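PDB 4IND: C381 turret protein from Sulfolobus turreted icosahedral virus, which probably builds the turrets of the viral capsid, its chain folded into three jelly-roll domains in a row and assembled here as a pentamer. Local coordinates for residues I121-E125 with I169-L173; E74-G78 with S144-V148; V96-N101 with N128-L134. One frame throughout, in Å; residues are numbered along the deposited sequence.

Contact 1: I121-E125 with I169-L173; sequences IFTKE and ISFRL. With 2HP (dihydrogenphosphate ion), chain U.
Ile169 opens the meeting of two jelly rolls: its CG2 lies 4.0 Å from CD1 of Ile121, the two side chains crossing at about a right angle. Strand 121-124 belongs to the first domain and strand 169-172 to the second; their axes come within 6.7 Å at 43°, so they join through side chains and not as sheet neighbours. Ser170 turns its carbonyl O to Ile121 CG2, while its hydroxyl bonds to Asn102. Phe171 adds its CB against the same Ile121 methyl, and its CA lies 3.8 Å from Thr123 OG1. At Arg172, CB meets Thr123 CG2, and the chain, bent near its end, brings the guanidinium round to Glu125. NH1 reaches Glu125 OE2 at 3.1 Å in a nearly straight salt bridge (N-H...O 162°), within the guanidinium plane but from above the carboxylate plane, the two planes standing 78° apart. NH2 of the same Arg172 bonds phosphate O1 at 3.2 Å. Glu125 OE1 pairs with Arg154 of the second subunit, which also supplies Asn153 to Arg172 NH1. An apolar end thus gives way to a charged one, where the positive Arg172 faces two negative groups, Glu125 and the phosphate, and probably offsets part of their charge.

Contact 2: E74-G78 with S144-V148; sequences ELQEG and SLERV. With 2HP (dihydrogenphosphate ion), chain U.
Gly78 and Arg147 bring the two backbones nearest, their CA atoms 6.5 Å apart, whereas at Leu75 and Leu145 the CA separation has widened to 9.7 Å. Residues 74-77 form an irregular run leading into strand 78-88, and 144-147 end strand 138-147, so side chains fill the wedge between them. Gly78, without a side chain, lets Arg147 NE come to 3.9 Å from its CA. At the wide end Leu75 CD1 meets Leu145 CD1 at 3.9 Å, the two leucines set nearly perpendicular. Strands 78-88 and 138-147 are neighbours in an antiparallel sheet of the first jelly roll, a domain of the galactose-binding-like clan, and the contact lies at the end of these strands, where it holds a bound phosphate.

Arg147 dominates the narrow end. Bent at chi3 (57°), it lays its guanidinium beneath the Glu77 carbonyl, whose O sits 3.2 Å from CZ, over the centre of one face; the same O accepts a bond from Asn153 of the second subunit. Two edges of the guanidinium are used in its own plane. NH1 gives a bond of 2.9 Å to Gln76 OE1, approaching from above the amide's carbonyl plane, with the two flat groups 83° apart. NE and NH2 both bond phosphate O2, at 3.1 and 2.9 Å, although the ion is modelled implausibly close to Val148 O and its placement is doubtful in detail. Leu79 N adds a further bond to the phosphate. Outward, Leu75 O takes a bond from Arg83 of the second subunit, and Glu77 N bonds Glu146 of that same neighbour.

Contact 3: V96-N101 with N128-L134; sequences VTPFFN and NIYYIQL
Phe99 is pressed onto strand 130-134, an edge strand within this chain of the three-stranded sheet of the first jelly roll, while residues 96-101 run past in the opposite direction and meet it largely through side chains and water. Among the aromatic contacts, Phe99 CB lies 3.5 Å from Tyr130 CE1; the side chains slide past in opposite directions, their ring planes 75° apart. With CG anti to the backbone N (chi1 -174°), the Phe99 ring extends along the strand, one face over Tyr130 CA and Tyr131 N, the other under Asn101 O, and CZ comes 3.1 Å from Ile129 O. Tyr50 of the second subunit packs on Phe99 and stacks on Tyr131. Aliphatic contact is centred on Ile132, whose CD1 touches Val96 CG1 at 3.5 Å, one side chain lying squarely across the other.

Waters stand in for direct backbone bonds. One takes the N-H of Thr97 and gives to Gln133 O; a second accepts from Gln133 N and gives to Thr97 O; a third gives to both Thr97 O and Tyr131 O. Of the direct polar contacts, Asn128 ND2 makes a weak bond to Asn101 OD1, bent to 124°; each amide has a stronger partner outside, Thr123 O for Asn128 ND2 and Ser170 O for Asn101 ND2. Tyr130 OH bonds Asp120, whose carboxylate also receives the N-H groups of Phe99 and Phe100. A fourth water gives to Asn101 O at 2.5 Å and to Asn128 OD1 at 2.8 Å.

All three contacts lie in or at the border of the first jelly roll. Contact 2 and the 121-125 half of contact 1 share one antiparallel sheet, with strand 78-88 between strands 138-147 and 114-124; their centres are 10 Å apart, and Lys124 N bonds Gly78 O. Arg147 and Arg172 converge on a single phosphate, which joins contact 2 to the second domain. Contacts 1 and 3, centres about 12 Å apart, meet through Asn101 and the Phe122 ring; contact 3 sits on the other sheet. Along the chain it nests inside the loop closed by contact 2; contact 1 interleaves with both. All touch the second subunit, so the first two domains meet at a subunit interface.

Contact 1: I121-E125 with I169-L173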
loop_
_atom_site.group_PDB
_atom_site.type_symbol
_atom_site.label_atom_id
_atom_site.label_comp_id
_atom_site.label_asym_id
_atom_site.label_seq_id
_atom_site.Cartn_x
_atom_site.Cartn_y
_atom_site.Cartn_z
ATOM N N ILE A 121 -21.322 -11.813 -12.219
ATOM C CA ILE A 121 -20.786 -10.683 -11.475
ATOM C C ILE A 121 -21.895 -10.163 -10.575
ATOM O O ILE A 121 -23.052 -10.051 -11.002
ATOM C CB ILE A 121 -20.297 -9.595 -12.414
ATOM C CG1 ILE A 121 -19.147 -10.137 -13.274
ATOM C CG2 ILE A 121 -19.861 -8.363 -11.611
ATOM C CD1 ILE A 121 -18.748 -9.228 -14.423
ATOM N N PHE A 122 -21.556 -9.859 -9.325
ATOM C CA PHE A 122 -22.581 -9.466 -8.354
ATOM C C PHE A 122 -22.030 -8.409 -7.435
ATOM O O PHE A 122 -21.062 -8.650 -6.717
ATOM C CB PHE A 122 -23.046 -10.692 -7.560
ATOM C CG PHE A 122 -24.022 -10.377 -6.431
ATOM C CD1 PHE A 122 -25.165 -9.621 -6.658
ATOM C CD2 PHE A 122 -23.813 -10.891 -5.173
ATOM C CE1 PHE A 122 -26.072 -9.351 -5.623
ATOM C CE2 PHE A 122 -24.705 -10.633 -4.123
ATOM C CZ PHE A 122 -25.842 -9.867 -4.358
ATOM N N THR A 123 -22.642 -7.225 -7.455
ATOM C CA THR A 123 -22.230 -6.170 -6.536
ATOM C C THR A 123 -23.081 -6.240 -5.289
ATOM O O THR A 123 -24.270 -5.965 -5.340
ATOM C CB THR A 123 -22.399 -4.777 -7.166
ATOM O OG1 THR A 123 -21.603 -4.713 -8.355
ATOM C CG2 THR A 123 -21.930 -3.685 -6.192
ATOM N N LYS A 124 -22.476 -6.603 -4.162
ATOM C CA LYS A 124 -23.203 -6.554 -2.897
ATOM C C LYS A 124 -23.110 -5.153 -2.295
ATOM O O LYS A 124 -22.182 -4.822 -1.550
ATOM C CB LYS A 124 -22.713 -7.631 -1.916
ATOM C CG LYS A 124 -23.533 -7.680 -0.623
ATOM C CD LYS A 124 -24.948 -8.184 -0.956
ATOM C CE LYS A 124 -25.929 -7.917 0.179
ATOM N NZ LYS A 124 -27.319 -8.342 -0.217
ATOM N N GLU A 125 -24.105 -4.329 -2.616
ATOM C CA GLU A 125 -24.303 -3.023 -2.007
ATOM C C GLU A 125 -25.799 -2.720 -2.050
ATOM O O GLU A 125 -26.511 -3.235 -2.908
ATOM C CB GLU A 125 -23.553 -1.927 -2.785
ATOM C CG GLU A 125 -22.060 -1.794 -2.452
ATOM C CD GLU A 125 -21.411 -0.539 -3.061
ATOM O OE1 GLU A 125 -21.973 0.036 -4.023
ATOM O OE2 GLU A 125 -20.331 -0.115 -2.576
ATOM N N ILE A 169 -23.958 -4.976 -18.352
ATOM C CA ILE A 169 -23.166 -5.512 -17.255
ATOM C C ILE A 169 -22.804 -4.309 -16.386
ATOM O O ILE A 169 -22.356 -3.301 -16.893
ATOM C CB ILE A 169 -21.891 -6.201 -17.756
ATOM C CG1 ILE A 169 -22.243 -7.283 -18.778
ATOM C CG2 ILE A 169 -21.109 -6.807 -16.580
ATOM C CD1 ILE A 169 -21.040 -8.014 -19.363
ATOM N N SER A 170 -23.059 -4.391 -15.085
ATOM C CA SER A 170 -22.636 -3.314 -14.187
ATOM C C SER A 170 -21.697 -3.870 -13.131
ATOM O O SER A 170 -21.792 -5.037 -12.769
ATOM C CB SER A 170 -23.845 -2.688 -13.486
ATOM O OG SER A 170 -24.708 -2.082 -14.419
ATOM N N PHE A 171 -20.813 -3.022 -12.611
ATOM C CA PHE A 171 -19.959 -3.420 -11.496
ATOM C C PHE A 171 -19.447 -2.178 -10.773
ATOM O O PHE A 171 -19.449 -1.091 -11.334
ATOM C CB PHE A 171 -18.815 -4.333 -11.972
ATOM C CG PHE A 171 -18.186 -3.910 -13.268
ATOM C CD1 PHE A 171 -17.147 -2.988 -13.291
ATOM C CD2 PHE A 171 -18.618 -4.445 -14.466
ATOM C CE1 PHE A 171 -16.562 -2.596 -14.489
ATOM C CE2 PHE A 171 -18.035 -4.061 -15.670
ATOM C CZ PHE A 171 -17.005 -3.134 -15.684
ATOM N N ARG A 172 -19.046 -2.338 -9.518
ATOM C CA ARG A 172 -18.509 -1.225 -8.731
ATOM C C ARG A 172 -17.000 -1.327 -8.738
ATOM O O ARG A 172 -16.454 -2.402 -8.512
ATOM C CB ARG A 172 -18.997 -1.301 -7.270
ATOM C CG ARG A 172 -18.457 -0.179 -6.408
ATOM C CD ARG A 172 -18.291 -0.536 -4.932
ATOM N NE ARG A 172 -17.200 -1.485 -4.702
ATOM C CZ ARG A 172 -16.895 -1.962 -3.494
ATOM N NH1 ARG A 172 -17.607 -1.590 -2.430
ATOM N NH2 ARG A 172 -15.898 -2.826 -3.335
ATOM N N LEU A 173 -16.317 -0.215 -8.999
ATOM C CA LEU A 173 -14.856 -0.184 -8.919
ATOM C C LEU A 173 -14.441 0.834 -7.882
ATOM O O LEU A 173 -14.915 1.969 -7.915
ATOM C CB LEU A 173 -14.249 0.209 -10.264
ATOM C CG LEU A 173 -14.583 -0.684 -11.448
ATOM C CD1 LEU A 173 -13.905 -0.145 -12.710
ATOM C CD2 LEU A 173 -14.133 -2.114 -11.174
HETATM P P 2HP U . -13.874 -5.970 -4.468
HETATM O O1 2HP U . -13.844 -4.588 -5.071
HETATM O O2 2HP U . -15.077 -5.862 -3.583
HETATM O O3 2HP U . -12.561 -6.195 -3.654
HETATM O O4 2HP U . -14.128 -7.113 -5.501
#

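Contact 2: E74-G78 with S144-V148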
loop_
_atom_site.group_PDB
_atom_site.type_symbol
_atom_site.label_atom_id
_atom_site.label_comp_id
_atom_site.label_asym_id
_atom_site.label_seq_id
_atom_site.Cartn_x
_atom_site.Cartn_y
_atom_site.Cartn_z
ATOM N N GLU A 74 -26.978 -11.003 3.858
ATOM C CA GLU A 74 -26.020 -9.925 4.087
ATOM C C GLU A 74 -24.563 -10.376 3.931
ATOM O O GLU A 74 -23.803 -10.343 4.900
ATOM C CB GLU A 74 -26.184 -9.341 5.493
ATOM C CG GLU A 74 -27.584 -8.921 5.846
ATOM C CD GLU A 74 -28.153 -7.909 4.878
ATOM O OE1 GLU A 74 -29.391 -7.752 4.867
ATOM O OE2 GLU A 74 -27.369 -7.273 4.132
ATOM N N LEU A 75 -24.187 -10.808 2.737
ATOM C CA LEU A 75 -22.785 -11.077 2.416
ATOM C C LEU A 75 -21.962 -9.842 2.724
ATOM O O LEU A 75 -22.479 -8.715 2.748
ATOM C CB LEU A 75 -22.605 -11.393 0.933
ATOM C CG LEU A 75 -23.468 -12.511 0.377
ATOM C CD1 LEU A 75 -23.059 -12.754 -1.058
ATOM C CD2 LEU A 75 -23.267 -13.735 1.208
ATOM N N GLN A 76 -20.673 -10.046 2.960
ATOM C CA GLN A 76 -19.757 -8.917 3.083
ATOM C C GLN A 76 -19.908 -8.068 1.829
ATOM O O GLN A 76 -19.967 -8.597 0.714
ATOM C CB GLN A 76 -18.326 -9.426 3.211
ATOM C CG GLN A 76 -17.313 -8.299 3.422
ATOM C CD GLN A 76 -15.924 -8.823 3.708
ATOM O OE1 GLN A 76 -15.168 -9.142 2.790
ATOM N NE2 GLN A 76 -15.579 -8.921 4.989
ATOM N N GLU A 77 -19.978 -6.751 1.994
ATOM C CA GLU A 77 -20.139 -5.879 0.841
ATOM C C GLU A 77 -18.926 -5.946 -0.101
ATOM O O GLU A 77 -17.801 -6.201 0.323
ATOM C CB GLU A 77 -20.453 -4.442 1.281
ATOM C CG GLU A 77 -21.879 -4.309 1.834
ATOM C CD GLU A 77 -22.370 -2.864 1.952
ATOM O OE1 GLU A 77 -21.523 -1.969 2.174
ATOM O OE2 GLU A 77 -23.608 -2.625 1.834
ATOM N N GLY A 78 -19.161 -5.719 -1.380
ATOM C CA GLY A 78 -18.054 -5.671 -2.331
ATOM C C GLY A 78 -18.502 -6.210 -3.664
ATOM O O GLY A 78 -19.685 -6.454 -3.864
ATOM N N SER A 144 -19.234 -20.738 -6.264
ATOM C CA SER A 144 -18.147 -19.953 -5.668
ATOM C C SER A 144 -18.441 -18.454 -5.732
ATOM O O SER A 144 -18.782 -17.912 -6.778
ATOM C CB SER A 144 -16.811 -20.258 -6.365
ATOM O OG SER A 144 -15.800 -19.307 -6.003
ATOM N N LEU A 145 -18.284 -17.789 -4.596
ATOM C CA LEU A 145 -18.422 -16.333 -4.484
ATOM C C LEU A 145 -17.090 -15.804 -4.021
ATOM O O LEU A 145 -16.654 -16.136 -2.920
ATOM C CB LEU A 145 -19.439 -15.996 -3.378
ATOM C CG LEU A 145 -20.928 -16.069 -3.655
ATOM C CD1 LEU A 145 -21.738 -16.228 -2.349
ATOM C CD2 LEU A 145 -21.336 -14.798 -4.356
ATOM N N GLU A 146 -16.415 -14.994 -4.828
ATOM C CA GLU A 146 -15.140 -14.432 -4.362
ATOM C C GLU A 146 -15.079 -12.961 -4.732
ATOM O O GLU A 146 -15.534 -12.568 -5.797
ATOM C CB GLU A 146 -13.931 -15.206 -4.940
ATOM C CG GLU A 146 -13.630 -14.891 -6.401
ATOM C CD GLU A 146 -12.143 -15.065 -6.779
ATOM O OE1 GLU A 146 -11.576 -16.168 -6.566
ATOM O OE2 GLU A 146 -11.555 -14.097 -7.322
ATOM N N ARG A 147 -14.520 -12.148 -3.847
ATOM C CA ARG A 147 -14.352 -10.735 -4.133
ATOM C C ARG A 147 -13.150 -10.560 -5.071
ATOM O O ARG A 147 -12.083 -11.115 -4.838
ATOM C CB ARG A 147 -14.150 -9.959 -2.819
ATOM C CG ARG A 147 -15.409 -9.998 -1.917
ATOM C CD ARG A 147 -15.255 -9.094 -0.707
ATOM N NE ARG A 147 -14.966 -7.736 -1.141
ATOM C CZ ARG A 147 -14.669 -6.739 -0.325
ATOM N NH1 ARG A 147 -14.626 -6.950 0.983
ATOM N NH2 ARG A 147 -14.404 -5.535 -0.823
ATOM N N VAL A 148 -13.332 -9.806 -6.140
ATOM C CA VAL A 148 -12.220 -9.553 -7.079
ATOM C C VAL A 148 -11.509 -8.259 -6.695
ATOM O O VAL A 148 -12.050 -7.455 -5.966
ATOM C CB VAL A 148 -12.740 -9.463 -8.518
ATOM C CG1 VAL A 148 -13.403 -10.759 -8.910
ATOM C CG2 VAL A 148 -13.745 -8.335 -8.654
HETATM P P 2HP U . -13.874 -5.970 -4.468
HETATM O O1 2HP U . -13.844 -4.588 -5.071
HETATM O O2 2HP U . -15.077 -5.862 -3.583
HETATM O O3 2HP U . -12.561 -6.195 -3.654
HETATM O O4 2HP U . -14.128 -7.113 -5.501
#

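Contact 3: V96-N101 with N128-L134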
loop_
_atom_site.group_PDB
_atom_site.type_symbol
_atom_site.label_atom_id
_atom_site.label_comp_id
_atom_site.label_asym_id
_atom_site.label_seq_id
_atom_site.Cartn_x
_atom_site.Cartn_y
_atom_site.Cartn_z
ATOM N N VAL A 96 -28.169 -20.154 -20.425
ATOM C CA VAL A 96 -28.302 -19.552 -19.114
ATOM C C VAL A 96 -28.148 -18.053 -19.315
ATOM O O VAL A 96 -27.425 -17.614 -20.224
ATOM C CB VAL A 96 -27.219 -20.100 -18.165
ATOM C CG1 VAL A 96 -26.937 -19.121 -17.058
ATOM C CG2 VAL A 96 -27.637 -21.464 -17.594
ATOM N N THR A 97 -28.842 -17.271 -18.496
ATOM C CA THR A 97 -28.763 -15.819 -18.568
ATOM C C THR A 97 -28.095 -15.271 -17.314
ATOM O O THR A 97 -28.726 -15.199 -16.251
ATOM C CB THR A 97 -30.170 -15.210 -18.723
ATOM O OG1 THR A 97 -30.809 -15.779 -19.879
ATOM C CG2 THR A 97 -30.103 -13.691 -18.862
ATOM N N PRO A 98 -26.805 -14.877 -17.416
ATOM C CA PRO A 98 -26.136 -14.420 -16.195
ATOM C C PRO A 98 -26.744 -13.135 -15.661
ATOM O O PRO A 98 -27.292 -12.340 -16.430
ATOM C CB PRO A 98 -24.664 -14.234 -16.638
ATOM C CG PRO A 98 -24.718 -14.080 -18.092
ATOM C CD PRO A 98 -25.879 -14.939 -18.560
ATOM N N PHE A 99 -26.639 -12.942 -14.347
ATOM C CA PHE A 99 -27.163 -11.769 -13.667
ATOM C C PHE A 99 -26.429 -10.489 -14.093
ATOM O O PHE A 99 -27.051 -9.532 -14.550
ATOM C CB PHE A 99 -27.039 -12.010 -12.154
ATOM C CG PHE A 99 -27.672 -10.950 -11.286
ATOM C CD1 PHE A 99 -29.044 -10.720 -11.329
ATOM C CD2 PHE A 99 -26.907 -10.234 -10.371
ATOM C CE1 PHE A 99 -29.644 -9.756 -10.489
ATOM C CE2 PHE A 99 -27.500 -9.273 -9.530
ATOM C CZ PHE A 99 -28.866 -9.040 -9.591
ATOM N N PHE A 100 -25.110 -10.473 -13.919
ATOM C CA PHE A 100 -24.292 -9.320 -14.303
ATOM C C PHE A 100 -24.860 -8.023 -13.723
ATOM O O PHE A 100 -24.715 -6.962 -14.315
ATOM C CB PHE A 100 -24.232 -9.200 -15.845
ATOM C CG PHE A 100 -23.336 -10.224 -16.531
ATOM C CD1 PHE A 100 -22.304 -10.842 -15.858
ATOM C CD2 PHE A 100 -23.530 -10.540 -17.872
ATOM C CE1 PHE A 100 -21.490 -11.762 -16.487
ATOM C CE2 PHE A 100 -22.722 -11.463 -18.511
ATOM C CZ PHE A 100 -21.704 -12.080 -17.819
ATOM N N ASN A 101 -25.537 -8.137 -12.581
ATOM C CA ASN A 101 -26.194 -7.022 -11.899
ATOM C C ASN A 101 -27.418 -6.464 -12.609
ATOM O O ASN A 101 -28.428 -6.192 -11.964
ATOM C CB ASN A 101 -25.206 -5.891 -11.524
ATOM C CG ASN A 101 -24.287 -6.287 -10.393
ATOM O OD1 ASN A 101 -24.750 -6.775 -9.353
ATOM N ND2 ASN A 101 -22.975 -6.105 -10.589
ATOM N N ASN A 128 -28.675 -5.362 -2.863
ATOM C CA ASN A 128 -28.770 -6.063 -4.151
ATOM C C ASN A 128 -28.952 -7.571 -3.940
ATOM O O ASN A 128 -28.358 -8.167 -3.043
ATOM C CB ASN A 128 -27.504 -5.779 -4.978
ATOM C CG ASN A 128 -27.653 -6.123 -6.442
ATOM O OD1 ASN A 128 -28.766 -6.312 -6.952
ATOM N ND2 ASN A 128 -26.516 -6.185 -7.145
ATOM N N ILE A 129 -29.785 -8.187 -4.760
ATOM C CA ILE A 129 -30.094 -9.606 -4.615
ATOM C C ILE A 129 -29.608 -10.374 -5.828
ATOM O O ILE A 129 -30.008 -10.064 -6.950
ATOM C CB ILE A 129 -31.609 -9.796 -4.486
ATOM C CG1 ILE A 129 -32.128 -8.999 -3.280
ATOM C CG2 ILE A 129 -31.959 -11.263 -4.399
ATOM C CD1 ILE A 129 -33.621 -8.762 -3.297
ATOM N N TYR A 130 -28.755 -11.375 -5.610
ATOM C CA TYR A 130 -28.276 -12.189 -6.721
ATOM C C TYR A 130 -29.360 -13.148 -7.220
ATOM O O TYR A 130 -30.097 -13.733 -6.430
ATOM C CB TYR A 130 -27.009 -12.979 -6.327
ATOM C CG TYR A 130 -26.520 -13.823 -7.482
ATOM C CD1 TYR A 130 -25.913 -13.230 -8.587
ATOM C CD2 TYR A 130 -26.707 -15.201 -7.497
ATOM C CE1 TYR A 130 -25.478 -13.988 -9.660
ATOM C CE2 TYR A 130 -26.290 -15.983 -8.588
ATOM C CZ TYR A 130 -25.666 -15.366 -9.655
ATOM O OH TYR A 130 -25.243 -16.114 -10.729
ATOM N N TYR A 131 -29.428 -13.340 -8.528
ATOM C CA TYR A 131 -30.496 -14.147 -9.137
ATOM C C TYR A 131 -30.019 -14.781 -10.439
ATOM O O TYR A 131 -29.520 -14.091 -11.317
ATOM C CB TYR A 131 -31.691 -13.258 -9.448
ATOM C CG TYR A 131 -32.844 -13.983 -10.156
ATOM C CD1 TYR A 131 -33.676 -14.843 -9.471
ATOM C CD2 TYR A 131 -33.095 -13.775 -11.497
ATOM C CE1 TYR A 131 -34.735 -15.489 -10.117
ATOM C CE2 TYR A 131 -34.139 -14.403 -12.145
ATOM C CZ TYR A 131 -34.958 -15.260 -11.454
ATOM O OH TYR A 131 -36.004 -15.904 -12.101
ATOM N N ILE A 132 -30.186 -16.089 -10.570
ATOM C CA ILE A 132 -29.962 -16.748 -11.855
ATOM C C ILE A 132 -30.853 -17.985 -11.968
ATOM O O ILE A 132 -31.061 -18.704 -10.990
ATOM C CB ILE A 132 -28.466 -17.110 -12.064
ATOM C CG1 ILE A 132 -28.199 -17.558 -13.513
ATOM C CG2 ILE A 132 -28.017 -18.169 -11.070
ATOM C CD1 ILE A 132 -26.707 -17.745 -13.808
ATOM N N GLN A 133 -31.383 -18.223 -13.157
ATOM C CA GLN A 133 -32.183 -19.418 -13.410
ATOM C C GLN A 133 -31.327 -20.489 -14.062
ATOM O O GLN A 133 -30.432 -20.191 -14.862
ATOM C CB GLN A 133 -33.384 -19.097 -14.306
ATOM C CG GLN A 133 -34.441 -18.232 -13.663
ATOM C CD GLN A 133 -35.714 -18.169 -14.494
ATOM O OE1 GLN A 133 -36.093 -19.138 -15.144
ATOM N NE2 GLN A 133 -36.364 -17.015 -14.494
ATOM N N LEU A 134 -31.613 -21.742 -13.720
ATOM C CA LEU A 134 -30.889 -22.885 -14.255
ATOM C C LEU A 134 -31.887 -23.851 -14.854
ATOM O O LEU A 134 -32.818 -24.271 -14.172
ATOM C CB LEU A 134 -30.094 -23.570 -13.132
ATOM C CG LEU A 134 -29.110 -22.668 -12.380
ATOM C CD1 LEU A 134 -28.567 -23.346 -11.131
ATOM C CD2 LEU A 134 -27.984 -22.214 -13.291
HETATM O O HOH W 1 -30.664 -18.365 -16.602
HETATM O O HOH W 2 -31.402 -16.184 -14.954
HETATM O O HOH W 3 -29.968 -14.073 -14.075
HETATM O O HOH W 4 -28.408 -5.318 -9.584
#